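Local atomic coordinates of CaaX farnesyltransferase beta subunit Ram1 (Aspergillus fumigatus, PDB entry 4L9P), a protein that forms, with an alpha subunit, a zinc-dependent farnesyltransferase that probably moves a farnesyl group from farnesyl diphosphate onto the cysteine of a C-terminal CaaX sequence. Residues B[128-133]-B[160-165]; B[124-129]-B[489-494]; B[171-176]-B[211-216]. One frame throughout, in Å; residues are numbered along the deposited sequence.

Contact 1 of 3, residues B[128-133]-B[160-165]; sequences DHLEYL and AGLCLL
Two consecutive helices of the alpha-alpha toroid, 126-135 and 151-164, run antiparallel here and pack through leucines: Leu130 and Leu133 on the first meet Leu162 and Leu165 at the C-terminal end of the second. The short helical segments approach to 9.6 Å between axes, with 153° between their directions, and the join is wholly apolar, with no hydrogen bond across it. Leu165, just past the end of its helix, meets three residues of the partner. Its CD1 stands anti to CA (chi2 162°), which carries this methyl away from its own backbone to His129, Leu130 and Leu133. It touches Leu133 CD1 at 3.7 Å and Leu130 CD2 at 3.8 Å, and His129 CB supports it at 4.0 Å. Leu130 and Leu165 pass alongside with their tips pointing opposite ways, and Leu130 CD2 also rests on Leu165 CB, while Leu133 meets Leu165 obliquely. Leu162 CD2 lies against Leu133 CB at 3.7 Å and reaches Leu130 CD2 at 3.9 Å. Gly161 brings no side chain to the interface, and Leu133 CD1 can therefore settle directly on backbone, 3.5 Å from Gly161 C. The imidazole of His129 turns to other partners, with NE2 bonded to Gln415 OE1 and ND1 to Gly420 N; both ring nitrogens of this buried residue are thereby satisfied. Helix 431-444 packs against both members of the pair, taking Tyr132 on Thr434, Ala160 on Cys435 and Leu164 on Leu438 and Thr439.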
ATOM      1  N   ASP B 128      -7.825  16.814 -21.487  1.00 10.63           N
ATOM      2  CA  ASP B 128      -7.007  17.509 -20.501  1.00 10.87           C
ATOM      3  C   ASP B 128      -6.018  16.534 -19.852  1.00 10.15           C
ATOM      4  O   ASP B 128      -4.827  16.876 -19.629  1.00  9.85           O
ATOM      5  CB  ASP B 128      -7.849  18.099 -19.369  1.00 12.97           C
ATOM      6  CG  ASP B 128      -8.741  19.263 -19.815  1.00 16.39           C
ATOM      7  OD1 ASP B 128      -8.441  19.894 -20.855  1.00 18.73           O
ATOM      8  OD2 ASP B 128      -9.725  19.553 -19.077  1.00 19.31           O
ATOM      9  N   HIS B 129      -6.490  15.347 -19.493  1.00  9.42           N
ATOM     10  CA  HIS B 129      -5.570  14.386 -18.848  1.00  8.39           C
ATOM     11  C   HIS B 129      -4.518  13.826 -19.790  1.00  7.83           C
ATOM     12  O   HIS B 129      -3.375  13.621 -19.354  1.00  8.82           O
ATOM     13  CB  HIS B 129      -6.368  13.267 -18.185  1.00  8.28           C
ATOM     14  CG  HIS B 129      -7.356  13.794 -17.191  1.00  7.51           C
ATOM     15  ND1 HIS B 129      -7.033  14.806 -16.300  1.00  7.69           N
ATOM     16  CD2 HIS B 129      -8.667  13.479 -16.966  1.00  8.23           C
ATOM     17  CE1 HIS B 129      -8.105  15.092 -15.569  1.00  7.69           C
ATOM     18  NE2 HIS B 129      -9.107  14.288 -15.945  1.00  8.39           N
ATOM     19  N   LEU B 130      -4.877  13.598 -21.054  1.00  8.88           N
ATOM     20  CA  LEU B 130      -3.878  13.156 -22.027  1.00  9.04           C
ATOM     21  C   LEU B 130      -2.756  14.203 -22.113  1.00 10.10           C
ATOM     22  O   LEU B 130      -1.591  13.854 -22.101  1.00 10.57           O
ATOM     23  CB  LEU B 130      -4.489  13.017 -23.456  1.00  9.55           C
ATOM     24  CG  LEU B 130      -5.384  11.781 -23.577  1.00 11.36           C
ATOM     25  CD1 LEU B 130      -6.157  11.856 -24.903  1.00 12.48           C
ATOM     26  CD2 LEU B 130      -4.604  10.488 -23.570  1.00 12.39           C
ATOM     27  N   GLU B 131      -3.110  15.481 -22.252  1.00  9.69           N
ATOM     28  CA  GLU B 131      -2.058  16.476 -22.372  0.54 11.36           C
ATOM     29  C   GLU B 131      -1.169  16.539 -21.124  1.00 11.07           C
ATOM     30  O   GLU B 131       0.071  16.680 -21.237  1.00 11.45           O
ATOM     31  CB  GLU B 131      -2.650  17.842 -22.703  0.54 14.09           C
ATOM     32  CG  GLU B 131      -3.370  17.843 -24.051  0.54 17.03           C
ATOM     33  CD  GLU B 131      -4.000  19.175 -24.389  0.54 21.84           C
ATOM     34  OE1 GLU B 131      -3.780  20.131 -23.605  0.54 24.03           O
ATOM     35  OE2 GLU B 131      -4.699  19.285 -25.445  0.54 23.61           O
ATOM     36  N   TYR B 132      -1.783  16.395 -19.964  1.00  9.61           N
ATOM     37  CA  TYR B 132      -1.029  16.404 -18.718  1.00  8.76           C
ATOM     38  C   TYR B 132      -0.032  15.238 -18.715  1.00  9.40           C
ATOM     39  O   TYR B 132       1.130  15.410 -18.320  1.00  9.85           O
ATOM     40  CB  TYR B 132      -2.005  16.299 -17.549  1.00  8.10           C
ATOM     41  CG  TYR B 132      -1.324  16.362 -16.221  1.00  8.57           C
ATOM     42  CD1 TYR B 132      -1.041  17.598 -15.626  1.00 10.27           C
ATOM     43  CD2 TYR B 132      -0.941  15.186 -15.554  1.00 10.08           C
ATOM     44  CE1 TYR B 132      -0.393  17.686 -14.407  1.00 11.77           C
ATOM     45  CE2 TYR B 132      -0.271  15.262 -14.311  1.00 11.21           C
ATOM     46  CZ  TYR B 132      -0.020  16.524 -13.747  1.00 12.48           C
ATOM     47  OH  TYR B 132       0.629  16.602 -12.545  1.00 14.00           O
ATOM     48  N   LEU B 133      -0.475  14.035 -19.099  1.00  9.02           N
ATOM     49  CA  LEU B 133       0.381  12.856 -19.013  1.00  8.75           C
ATOM     50  C   LEU B 133       1.491  12.900 -20.059  1.00  9.39           C
ATOM     51  O   LEU B 133       2.634  12.525 -19.771  1.00 10.14           O
ATOM     52  CB  LEU B 133      -0.482  11.612 -19.214  1.00  8.53           C
ATOM     53  CG  LEU B 133      -1.372  11.247 -17.995  1.00  8.67           C
ATOM     54  CD1 LEU B 133      -2.568  10.311 -18.470  1.00 10.57           C
ATOM     55  CD2 LEU B 133      -0.527  10.602 -16.915  1.00 10.79           C
ATOM     56  N   ALA B 160       1.032   4.224 -18.111  1.00  5.91           N
ATOM     57  CA  ALA B 160      -0.180   3.578 -17.628  1.00  5.33           C
ATOM     58  C   ALA B 160      -1.398   4.498 -17.810  1.00  5.63           C
ATOM     59  O   ALA B 160      -2.437   4.041 -18.322  1.00  5.79           O
ATOM     60  CB  ALA B 160      -0.033   3.224 -16.124  1.00  5.46           C
ATOM     61  N   GLY B 161      -1.301   5.785 -17.447  1.00  5.42           N
ATOM     62  CA  GLY B 161      -2.431   6.701 -17.671  1.00  6.38           C
ATOM     63  C   GLY B 161      -2.792   6.845 -19.144  1.00  5.88           C
ATOM     64  O   GLY B 161      -3.965   6.842 -19.487  1.00  6.52           O
ATOM     65  N   LEU B 162      -1.775   6.968 -19.987  1.00  6.03           N
ATOM     66  CA  LEU B 162      -2.032   7.039 -21.436  1.00  7.22           C
ATOM     67  C   LEU B 162      -2.704   5.766 -21.949  1.00  7.67           C
ATOM     68  O   LEU B 162      -3.632   5.828 -22.783  1.00  8.69           O
ATOM     69  CB  LEU B 162      -0.723   7.279 -22.181  1.00  8.56           C
ATOM     70  CG  LEU B 162      -0.085   8.638 -21.884  1.00  9.47           C
ATOM     71  CD1 LEU B 162       1.371   8.691 -22.494  1.00 11.98           C
ATOM     72  CD2 LEU B 162      -0.943   9.795 -22.390  1.00  9.89           C
ATOM     73  N   CYS B 163      -2.235   4.582 -21.539  0.82  7.08           N
ATOM     74  CA  CYS B 163      -2.902   3.317 -21.903  0.82  7.12           C
ATOM     75  C   CYS B 163      -4.339   3.276 -21.416  0.82  6.97           C
ATOM     76  O   CYS B 163      -5.241   2.945 -22.220  0.82  8.21           O
ATOM     77  CB  CYS B 163      -2.164   2.075 -21.370  0.82  8.21           C
ATOM     78  SG  CYS B 163      -0.623   1.717 -22.166  0.82 10.79           S
ATOM     79  N   LEU B 164      -4.595   3.637 -20.170  1.00  7.13           N
ATOM     80  CA  LEU B 164      -5.966   3.644 -19.662  1.00  6.58           C
ATOM     81  C   LEU B 164      -6.887   4.503 -20.534  1.00  6.41           C
ATOM     82  O   LEU B 164      -7.993   4.125 -20.843  1.00  8.19           O
ATOM     83  CB  LEU B 164      -5.943   4.173 -18.217  1.00  5.73           C
ATOM     84  CG  LEU B 164      -5.409   3.084 -17.253  1.00  5.50           C
ATOM     85  CD1 LEU B 164      -4.911   3.795 -15.962  1.00  6.86           C
ATOM     86  CD2 LEU B 164      -6.518   2.122 -16.879  1.00  7.66           C
ATOM     87  N   LEU B 165      -6.382   5.666 -20.919  1.00  6.38           N
ATOM     88  CA  LEU B 165      -7.144   6.609 -21.738  1.00  7.22           C
ATOM     89  C   LEU B 165      -7.222   6.203 -23.216  1.00  9.39           C
ATOM     90  O   LEU B 165      -7.848   6.927 -24.002  1.00 11.03           O
ATOM     91  CB  LEU B 165      -6.508   7.997 -21.624  1.00  8.10           C
ATOM     92  CG  LEU B 165      -6.816   8.648 -20.274  1.00  9.03           C
ATOM     93  CD1 LEU B 165      -5.848   9.782 -20.025  1.00  8.91           C
ATOM     94  CD2 LEU B 165      -8.293   9.188 -20.187  1.00 10.01           C
TER

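Contact 2 of 3, residues B[124-129]-B[489-494]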
ATOM      1  N   LEU B 124     -15.298  12.534 -17.527  1.00  7.31           N
ATOM      2  CA  LEU B 124     -13.837  12.405 -17.469  1.00  6.98           C
ATOM      3  C   LEU B 124     -13.261  13.347 -18.539  1.00  7.59           C
ATOM      4  O   LEU B 124     -13.607  13.245 -19.743  1.00  8.26           O
ATOM      5  CB  LEU B 124     -13.448  10.955 -17.731  1.00  7.31           C
ATOM      6  CG  LEU B 124     -11.928  10.687 -17.668  1.00  7.77           C
ATOM      7  CD1 LEU B 124     -11.330  10.943 -16.270  1.00  7.15           C
ATOM      8  CD2 LEU B 124     -11.573   9.285 -18.179  1.00  9.21           C
ATOM      9  N   GLN B 125     -12.353  14.216 -18.126  1.00  7.22           N
ATOM     10  CA  GLN B 125     -11.771  15.262 -19.007  1.00  8.15           C
ATOM     11  C   GLN B 125     -10.588  14.667 -19.782  1.00  7.90           C
ATOM     12  O   GLN B 125      -9.419  14.957 -19.512  1.00  9.24           O
ATOM     13  CB  GLN B 125     -11.416  16.540 -18.202  1.00  9.74           C
ATOM     14  CG  GLN B 125     -12.680  17.171 -17.544  1.00 12.61           C
ATOM     15  CD  GLN B 125     -13.736  17.652 -18.544  1.00 16.72           C
ATOM     16  OE1 GLN B 125     -13.397  18.270 -19.588  1.00 18.61           O
ATOM     17  NE2 GLN B 125     -15.026  17.364 -18.246  1.00 17.79           N
ATOM     18  N   ARG B 126     -10.920  13.754 -20.725  1.00  8.32           N
ATOM     19  CA  ARG B 126      -9.901  12.930 -21.370  1.00  9.67           C
ATOM     20  C   ARG B 126      -8.816  13.746 -22.056  1.00 10.77           C
ATOM     21  O   ARG B 126      -7.628  13.482 -21.857  1.00 11.54           O
ATOM     22  CB  ARG B 126     -10.524  11.972 -22.414  1.00 10.03           C
ATOM     23  CG  ARG B 126     -11.689  11.149 -21.851  1.00 11.67           C
ATOM     24  CD  ARG B 126     -12.413  10.107 -22.856  1.00 11.07           C
ATOM     25  NE  ARG B 126     -11.519   9.020 -23.153  1.00 12.95           N
ATOM     26  CZ  ARG B 126     -11.698   7.782 -22.802  1.00 11.00           C
ATOM     27  NH1 ARG B 126     -12.825   7.368 -22.237  1.00  8.76           N
ATOM     28  NH2 ARG B 126     -10.726   6.960 -23.076  1.00 13.09           N
ATOM     29  N   LYS B 127      -9.205  14.750 -22.830  1.00 11.90           N
ATOM     30  CA  LYS B 127      -8.177  15.504 -23.529  1.00 13.14           C
ATOM     31  C   LYS B 127      -7.246  16.256 -22.547  1.00 12.66           C
ATOM     32  O   LYS B 127      -6.027  16.293 -22.719  1.00 13.69           O
ATOM     33  CB  LYS B 127      -8.859  16.477 -24.533  1.00 15.35           C
ATOM     34  CG  LYS B 127      -7.932  17.522 -25.067  1.00 20.56           C
ATOM     35  CD  LYS B 127      -8.663  18.431 -26.086  1.00 24.03           C
ATOM     36  CE  LYS B 127      -7.765  19.564 -26.566  1.00 26.22           C
ATOM     37  NZ  LYS B 127      -8.552  20.269 -27.631  1.00 28.73           N
ATOM     38  N   ASP B 128      -7.825  16.814 -21.487  1.00 10.63           N
ATOM     39  CA  ASP B 128      -7.007  17.509 -20.501  1.00 10.87           C
ATOM     40  C   ASP B 128      -6.018  16.534 -19.852  1.00 10.15           C
ATOM     41  O   ASP B 128      -4.827  16.876 -19.629  1.00  9.85           O
ATOM     42  CB  ASP B 128      -7.849  18.099 -19.369  1.00 12.97           C
ATOM     43  CG  ASP B 128      -8.741  19.263 -19.815  1.00 16.39           C
ATOM     44  OD1 ASP B 128      -8.441  19.894 -20.855  1.00 18.73           O
ATOM     45  OD2 ASP B 128      -9.725  19.553 -19.077  1.00 19.31           O
ATOM     46  N   HIS B 129      -6.490  15.347 -19.493  1.00  9.42           N
ATOM     47  CA  HIS B 129      -5.570  14.386 -18.848  1.00  8.39           C
ATOM     48  C   HIS B 129      -4.518  13.826 -19.790  1.00  7.83           C
ATOM     49  O   HIS B 129      -3.375  13.621 -19.354  1.00  8.82           O
ATOM     50  CB  HIS B 129      -6.368  13.267 -18.185  1.00  8.28           C
ATOM     51  CG  HIS B 129      -7.356  13.794 -17.191  1.00  7.51           C
ATOM     52  ND1 HIS B 129      -7.033  14.806 -16.300  1.00  7.69           N
ATOM     53  CD2 HIS B 129      -8.667  13.479 -16.966  1.00  8.23           C
ATOM     54  CE1 HIS B 129      -8.105  15.092 -15.569  1.00  7.69           C
ATOM     55  NE2 HIS B 129      -9.107  14.288 -15.945  1.00  8.39           N
ATOM     56  N   ASP B 489     -16.828   7.694 -20.730  1.00  6.96           N
ATOM     57  CA  ASP B 489     -15.714   7.735 -19.725  1.00  8.05           C
ATOM     58  C   ASP B 489     -14.976   6.377 -19.684  1.00  7.60           C
ATOM     59  O   ASP B 489     -14.131   6.192 -18.791  1.00  7.87           O
ATOM     60  CB  ASP B 489     -16.322   7.975 -18.331  1.00  7.78           C
ATOM     61  CG  ASP B 489     -17.051   9.294 -18.202  1.00  8.48           C
ATOM     62  OD1 ASP B 489     -16.699  10.302 -18.905  1.00  8.86           O
ATOM     63  OD2 ASP B 489     -17.985   9.339 -17.364  1.00 10.53           O
ATOM     64  N   ARG B 490     -15.344   5.375 -20.505  1.00  6.76           N
ATOM     65  CA  ARG B 490     -14.737   4.040 -20.381  1.00  7.09           C
ATOM     66  C   ARG B 490     -13.255   4.013 -20.704  1.00  6.63           C
ATOM     67  O   ARG B 490     -12.789   4.542 -21.703  1.00  8.51           O
ATOM     68  CB  ARG B 490     -15.504   3.030 -21.285  1.00  7.68           C
ATOM     69  CG  ARG B 490     -14.883   1.617 -21.162  1.00  7.54           C
ATOM     70  CD  ARG B 490     -15.743   0.529 -21.804  1.00  7.22           C
ATOM     71  NE  ARG B 490     -17.005   0.378 -21.066  1.00  7.05           N
ATOM     72  CZ  ARG B 490     -17.117  -0.301 -19.915  1.00  8.37           C
ATOM     73  NH1 ARG B 490     -16.057  -0.990 -19.454  1.00  8.01           N
ATOM     74  NH2 ARG B 490     -18.270  -0.323 -19.232  1.00  8.38           N
ATOM     75  N   LEU B 491     -12.513   3.400 -19.762  1.00  5.31           N
ATOM     76  CA  LEU B 491     -11.081   3.217 -19.921  1.00  6.02           C
ATOM     77  C   LEU B 491     -10.749   1.791 -20.276  1.00  6.35           C
ATOM     78  O   LEU B 491     -11.588   0.889 -20.133  1.00  7.51           O
ATOM     79  CB  LEU B 491     -10.444   3.555 -18.534  1.00  5.89           C
ATOM     80  CG  LEU B 491     -10.689   4.997 -18.058  1.00  6.36           C
ATOM     81  CD1 LEU B 491     -10.067   5.193 -16.633  1.00  7.95           C
ATOM     82  CD2 LEU B 491     -10.100   6.022 -19.038  1.00  7.46           C
ATOM     83  N   VAL B 492      -9.517   1.572 -20.737  1.00  6.50           N
ATOM     84  CA  VAL B 492      -9.049   0.227 -21.030  1.00  7.73           C
ATOM     85  C   VAL B 492      -8.968  -0.583 -19.740  1.00  6.61           C
ATOM     86  O   VAL B 492      -8.576  -0.049 -18.716  1.00  6.66           O
ATOM     87  CB  VAL B 492      -7.683   0.380 -21.732  1.00 11.13           C
ATOM     88  CG1 VAL B 492      -6.862  -0.850 -21.771  1.00 14.77           C
ATOM     89  CG2 VAL B 492      -7.840   1.108 -23.097  1.00 10.80           C
ATOM     90  N   PRO B 493      -9.312  -1.877 -19.759  1.00  6.86           N
ATOM     91  CA  PRO B 493      -9.200  -2.700 -18.518  1.00  6.78           C
ATOM     92  C   PRO B 493      -7.705  -2.932 -18.172  1.00  7.00           C
ATOM     93  O   PRO B 493      -6.851  -3.078 -19.065  1.00  7.45           O
ATOM     94  CB  PRO B 493      -9.891  -4.030 -18.889  1.00  7.38           C
ATOM     95  CG  PRO B 493      -9.838  -4.065 -20.419  1.00  7.66           C
ATOM     96  CD  PRO B 493      -9.845  -2.603 -20.925  1.00  7.67           C
ATOM     97  N   PHE B 494      -7.403  -2.953 -16.863  1.00  5.77           N
ATOM     98  CA  PHE B 494      -6.076  -3.300 -16.369  1.00  5.07           C
ATOM     99  C   PHE B 494      -6.128  -4.594 -15.573  1.00  5.84           C
ATOM    100  O   PHE B 494      -7.116  -4.908 -14.898  1.00  6.44           O
ATOM    101  CB  PHE B 494      -5.530  -2.199 -15.474  1.00  6.13           C
ATOM    102  CG  PHE B 494      -4.608  -1.210 -16.135  1.00  6.47           C
ATOM    103  CD1 PHE B 494      -4.708  -0.898 -17.507  1.00  7.27           C
ATOM    104  CD2 PHE B 494      -3.648  -0.594 -15.343  1.00  7.17           C
ATOM    105  CE1 PHE B 494      -3.823   0.042 -18.082  1.00  7.50           C
ATOM    106  CE2 PHE B 494      -2.770   0.328 -15.876  1.00  7.49           C
ATOM    107  CZ  PHE B 494      -2.842   0.674 -17.281  1.00  7.52           C
TER
HETATM  108  O   HOH W   1     -15.113  11.203 -21.014  1.00 11.48           O
HETATM  109  O   HOH W   2      -9.844   4.556 -23.033  1.00 19.83           O
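The N-terminal end of helix 126-135 and the turn before it are fastened to the loop 489-494, 360 residues further along the toroid domain, by Leu124, just ahead of the helix, and Arg126, its first residue. Gln125, at the N-cap position, is the centre of an inverse gamma turn. Just before it, Leu124 N gives a nearly straight bond (163°) to Asp489 OD1 at 3.0 Å, meeting the carboxylate from above its plane; Asp489 OD2 is taken by Thr486 N. In Arg126 a bend at chi3 (69°) sets NE off the extended line of the chain. NH1 donates to Arg490 O at 2.9 Å, with the oxygen in the guanidinium plane, and also bonds Asn488 O. The bond from NH2 to the same Arg490 O is long and weak, at 3.5 Å, but a water accepts from Arg126 NH2 at 2.6 Å and donates to Arg490 O. Arg126 NH1 and Asp489 OD1 stay 5.9 Å apart. Beside the polar bonds, Leu124 CD2 meets Leu491 CD2 at 3.7 Å, the side chains crossing at about a right angle. Both leucines pack on Leu438 of helix 431-444, and Tyr446 of strand 446-449 bonds Leu491 O.

Contact 3 of 3, residues B[171-176]-B[211-216]; sequences RFRERV and AMVGGE
Arg173 NE donates to Val213 O at 2.8 Å along an almost straight line (172°), and the oxygen lies in the plane of the guanidinium at its edge. A weak second bond runs from Arg173 NH2 to the same Val213 O at 3.3 Å, so one carbonyl is gripped by two N-H groups. The acceptor is the carbonyl of Val213, the last residue of helix 200-213, where the positive guanidinium would be favoured by the negative end of the helix dipole. Arg173 is itself the first residue of helix 173-183, and its chain, extended from CG to NE, brings the guanidinium to the chain leaving helix 200-213. Gly215 CA sits 3.7 Å above the guanidinium, over its centre; without a side chain, the residue lets the flat group close down on the backbone. Gly214, with phi 71°, turns the chain out of the helix. In the alpha-alpha toroid this contact ties the N-terminal end of one helix to the C-terminal end of the next. Val213 fills the apolar side: its CB meets Arg173 CG at 3.7 Å, and its CG1 reaches Val176 CG2, also at 3.7 Å, tip to tip. Phe172 CB adds a touch to CG1 at 3.9 Å. Farther out, Phe172 and Val176 pack on Leu44 of the alpha subunit, whose Met42 O and Pro43 O accept bonds from Arg175.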
ATOM      1  N   ARG B 171       4.745   4.037 -29.845  1.00 17.32           N
ATOM      2  CA  ARG B 171       5.718   4.996 -30.339  1.00 18.87           C
ATOM      3  C   ARG B 171       6.730   5.379 -29.302  1.00 17.04           C
ATOM      4  O   ARG B 171       7.713   5.985 -29.658  1.00 18.03           O
ATOM      5  CB  ARG B 171       5.056   6.247 -30.888  1.00 21.02           C
ATOM      6  CG  ARG B 171       4.246   7.025 -29.814  1.00 22.68           C
ATOM      7  CD  ARG B 171       3.536   8.182 -30.534  1.00 25.09           C
ATOM      8  NE  ARG B 171       2.502   8.802 -29.713  1.00 27.02           N
ATOM      9  CZ  ARG B 171       1.736   9.812 -30.126  1.00 27.28           C
ATOM     10  NH1 ARG B 171       1.890  10.315 -31.366  1.00 27.22           N
ATOM     11  NH2 ARG B 171       0.808  10.320 -29.315  1.00 27.50           N
ATOM     12  N   PHE B 172       6.520   5.005 -28.030  1.00 14.78           N
ATOM     13  CA  PHE B 172       7.505   5.281 -26.980  1.00 13.14           C
ATOM     14  C   PHE B 172       8.567   4.183 -26.836  1.00 13.59           C
ATOM     15  O   PHE B 172       9.421   4.312 -25.945  1.00 14.13           O
ATOM     16  CB  PHE B 172       6.823   5.490 -25.613  1.00 12.35           C
ATOM     17  CG  PHE B 172       6.154   6.845 -25.508  1.00 13.58           C
ATOM     18  CD1 PHE B 172       6.896   8.000 -25.244  1.00 15.13           C
ATOM     19  CD2 PHE B 172       4.805   6.992 -25.709  1.00 16.90           C
ATOM     20  CE1 PHE B 172       6.285   9.262 -25.137  1.00 16.68           C
ATOM     21  CE2 PHE B 172       4.208   8.257 -25.633  1.00 18.25           C
ATOM     22  CZ  PHE B 172       4.931   9.384 -25.368  1.00 17.85           C
ATOM     23  N   ARG B 173       8.521   3.124 -27.665  1.00 13.83           N
ATOM     24  CA  ARG B 173       9.484   2.016 -27.474  1.00 14.19           C
ATOM     25  C   ARG B 173      10.935   2.488 -27.423  1.00 14.27           C
ATOM     26  O   ARG B 173      11.677   2.145 -26.492  1.00 14.28           O
ATOM     27  CB  ARG B 173       9.383   0.950 -28.560  1.00 15.05           C
ATOM     28  CG  ARG B 173       8.182   0.135 -28.472  1.00 16.44           C
ATOM     29  CD  ARG B 173       8.083  -0.792 -29.719  1.00 17.51           C
ATOM     30  NE  ARG B 173       6.888  -1.599 -29.539  1.00 19.53           N
ATOM     31  CZ  ARG B 173       6.442  -2.434 -30.430  1.00 21.31           C
ATOM     32  NH1 ARG B 173       7.097  -2.541 -31.601  1.00 22.69           N
ATOM     33  NH2 ARG B 173       5.352  -3.129 -30.131  1.00 22.11           N
ATOM     34  N   GLU B 174      11.338   3.278 -28.405  1.00 15.38           N
ATOM     35  CA  GLU B 174      12.734   3.689 -28.427  1.00 17.34           C
ATOM     36  C   GLU B 174      13.146   4.535 -27.244  1.00 15.78           C
ATOM     37  O   GLU B 174      14.257   4.370 -26.701  1.00 15.31           O
ATOM     38  CB  GLU B 174      13.063   4.411 -29.743  1.00 21.48           C
ATOM     39  CG  GLU B 174      13.048   3.453 -30.899  1.00 28.12           C
ATOM     40  CD  GLU B 174      13.515   4.077 -32.245  1.00 35.76           C
ATOM     41  OE1 GLU B 174      13.995   5.261 -32.300  1.00 37.77           O
ATOM     42  OE2 GLU B 174      13.371   3.358 -33.269  1.00 39.67           O
ATOM     43  N   ARG B 175      12.280   5.459 -26.831  1.00 14.11           N
ATOM     44  CA  ARG B 175      12.636   6.315 -25.702  1.00 14.14           C
ATOM     45  C   ARG B 175      12.614   5.522 -24.399  1.00 13.39           C
ATOM     46  O   ARG B 175      13.395   5.810 -23.513  1.00 14.34           O
ATOM     47  CB  ARG B 175      11.703   7.496 -25.622  1.00 14.73           C
ATOM     48  CG  ARG B 175      11.834   8.380 -26.853  1.00 15.57           C
ATOM     49  CD  ARG B 175      10.974   9.623 -26.723  1.00 17.23           C
ATOM     50  NE  ARG B 175      11.564  10.517 -25.729  1.00 18.07           N
ATOM     51  CZ  ARG B 175      10.960  11.613 -25.255  1.00 20.10           C
ATOM     52  NH1 ARG B 175       9.731  11.945 -25.673  1.00 21.10           N
ATOM     53  NH2 ARG B 175      11.564  12.354 -24.323  1.00 19.62           N
ATOM     54  N   VAL B 176      11.722   4.537 -24.270  1.00 13.07           N
ATOM     55  CA  VAL B 176      11.768   3.660 -23.081  1.00 12.50           C
ATOM     56  C   VAL B 176      13.094   2.867 -23.036  1.00 13.67           C
ATOM     57  O   VAL B 176      13.743   2.749 -21.979  1.00 14.78           O
ATOM     58  CB  VAL B 176      10.556   2.721 -23.073  1.00 11.99           C
ATOM     59  CG1 VAL B 176      10.774   1.523 -22.119  1.00 13.20           C
ATOM     60  CG2 VAL B 176       9.311   3.502 -22.692  1.00 11.91           C
ATOM     61  N   ALA B 211       6.640  -3.697 -20.722  1.00  9.10           N
ATOM     62  CA  ALA B 211       5.495  -4.500 -21.124  1.00  8.01           C
ATOM     63  C   ALA B 211       4.491  -3.655 -21.907  1.00  8.49           C
ATOM     64  O   ALA B 211       3.916  -4.099 -22.906  1.00  9.48           O
ATOM     65  CB  ALA B 211       4.819  -5.158 -19.896  1.00  7.98           C
ATOM     66  N   MET B 212       4.254  -2.438 -21.448  1.00  8.49           N
ATOM     67  CA  MET B 212       3.230  -1.595 -22.113  1.00  8.25           C
ATOM     68  C   MET B 212       3.693  -1.195 -23.513  1.00  9.71           C
ATOM     69  O   MET B 212       2.898  -1.242 -24.469  1.00 11.09           O
ATOM     70  CB  MET B 212       2.862  -0.328 -21.276  1.00  8.37           C
ATOM     71  CG  MET B 212       1.968  -0.663 -20.157  1.00  9.01           C
ATOM     72  SD  MET B 212       1.431   0.792 -19.220  1.00  8.97           S
ATOM     73  CE  MET B 212       2.924   1.047 -18.173  1.00  8.99           C
ATOM     74  N   VAL B 213       4.958  -0.827 -23.697  1.00  9.83           N
ATOM     75  CA  VAL B 213       5.372  -0.448 -25.057  1.00 11.28           C
ATOM     76  C   VAL B 213       5.557  -1.649 -25.944  1.00 12.29           C
ATOM     77  O   VAL B 213       5.352  -1.561 -27.174  1.00 13.85           O
ATOM     78  CB  VAL B 213       6.643   0.516 -25.088  1.00 11.49           C
ATOM     79  CG1 VAL B 213       6.400   1.802 -24.288  1.00 11.86           C
ATOM     80  CG2 VAL B 213       7.934  -0.183 -24.593  1.00 11.50           C
ATOM     81  N   GLY B 214       5.950  -2.780 -25.364  1.00 12.05           N
ATOM     82  CA  GLY B 214       6.104  -4.026 -26.124  1.00 13.65           C
ATOM     83  C   GLY B 214       7.287  -4.032 -27.066  1.00 15.27           C
ATOM     84  O   GLY B 214       8.132  -3.114 -27.068  1.00 14.79           O
ATOM     85  N   GLY B 215       7.361  -5.113 -27.842  1.00 16.37           N
ATOM     86  CA  GLY B 215       8.352  -5.276 -28.887  1.00 16.78           C
ATOM     87  C   GLY B 215       9.560  -6.037 -28.399  1.00 16.40           C
ATOM     88  O   GLY B 215      10.019  -5.866 -27.269  1.00 15.18           O
ATOM     89  N   GLU B 216      10.157  -6.820 -29.307  1.00 19.36           N
ATOM     90  CA  GLU B 216      11.311  -7.638 -28.961  1.00 21.38           C
ATOM     91  C   GLU B 216      12.520  -6.817 -28.494  1.00 19.86           C
ATOM     92  O   GLU B 216      13.242  -7.233 -27.578  1.00 19.09           O
ATOM     93  CB  GLU B 216      11.688  -8.521 -30.172  1.00 26.07           C
ATOM     94  CG  GLU B 216      12.864  -9.423 -30.000  1.00 31.74           C
ATOM     95  CD  GLU B 216      13.106 -10.286 -31.254  1.00 36.13           C
ATOM     96  OE1 GLU B 216      12.264 -10.232 -32.195  1.00 36.49           O
ATOM     97  OE2 GLU B 216      14.130 -11.021 -31.294  1.00 38.64           O
TER

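How the contacts relate
Contacts 1 and 2 share Asp128 and His129 on helix 126-135, and their centres lie about 7 Å apart. The end of helix 151-164 joins them directly: Leu165 O probably accepts a bond from Arg126 NH2 at 3.0 Å, and Leu164 O one from Val492 N at 3.0 Å. Contact 3 follows in the chain, its centre about 16 Å from that of contact 1; Met212 SD bridges the gap, 3.6 Å from Ala160 CA. Contacts 2 and 3 do not touch, with nearest atoms about 5 Å apart. Only contact 1 approaches the zinc site, the side chain of Leu133 lying about 9 Å from that of the zinc ligand His433.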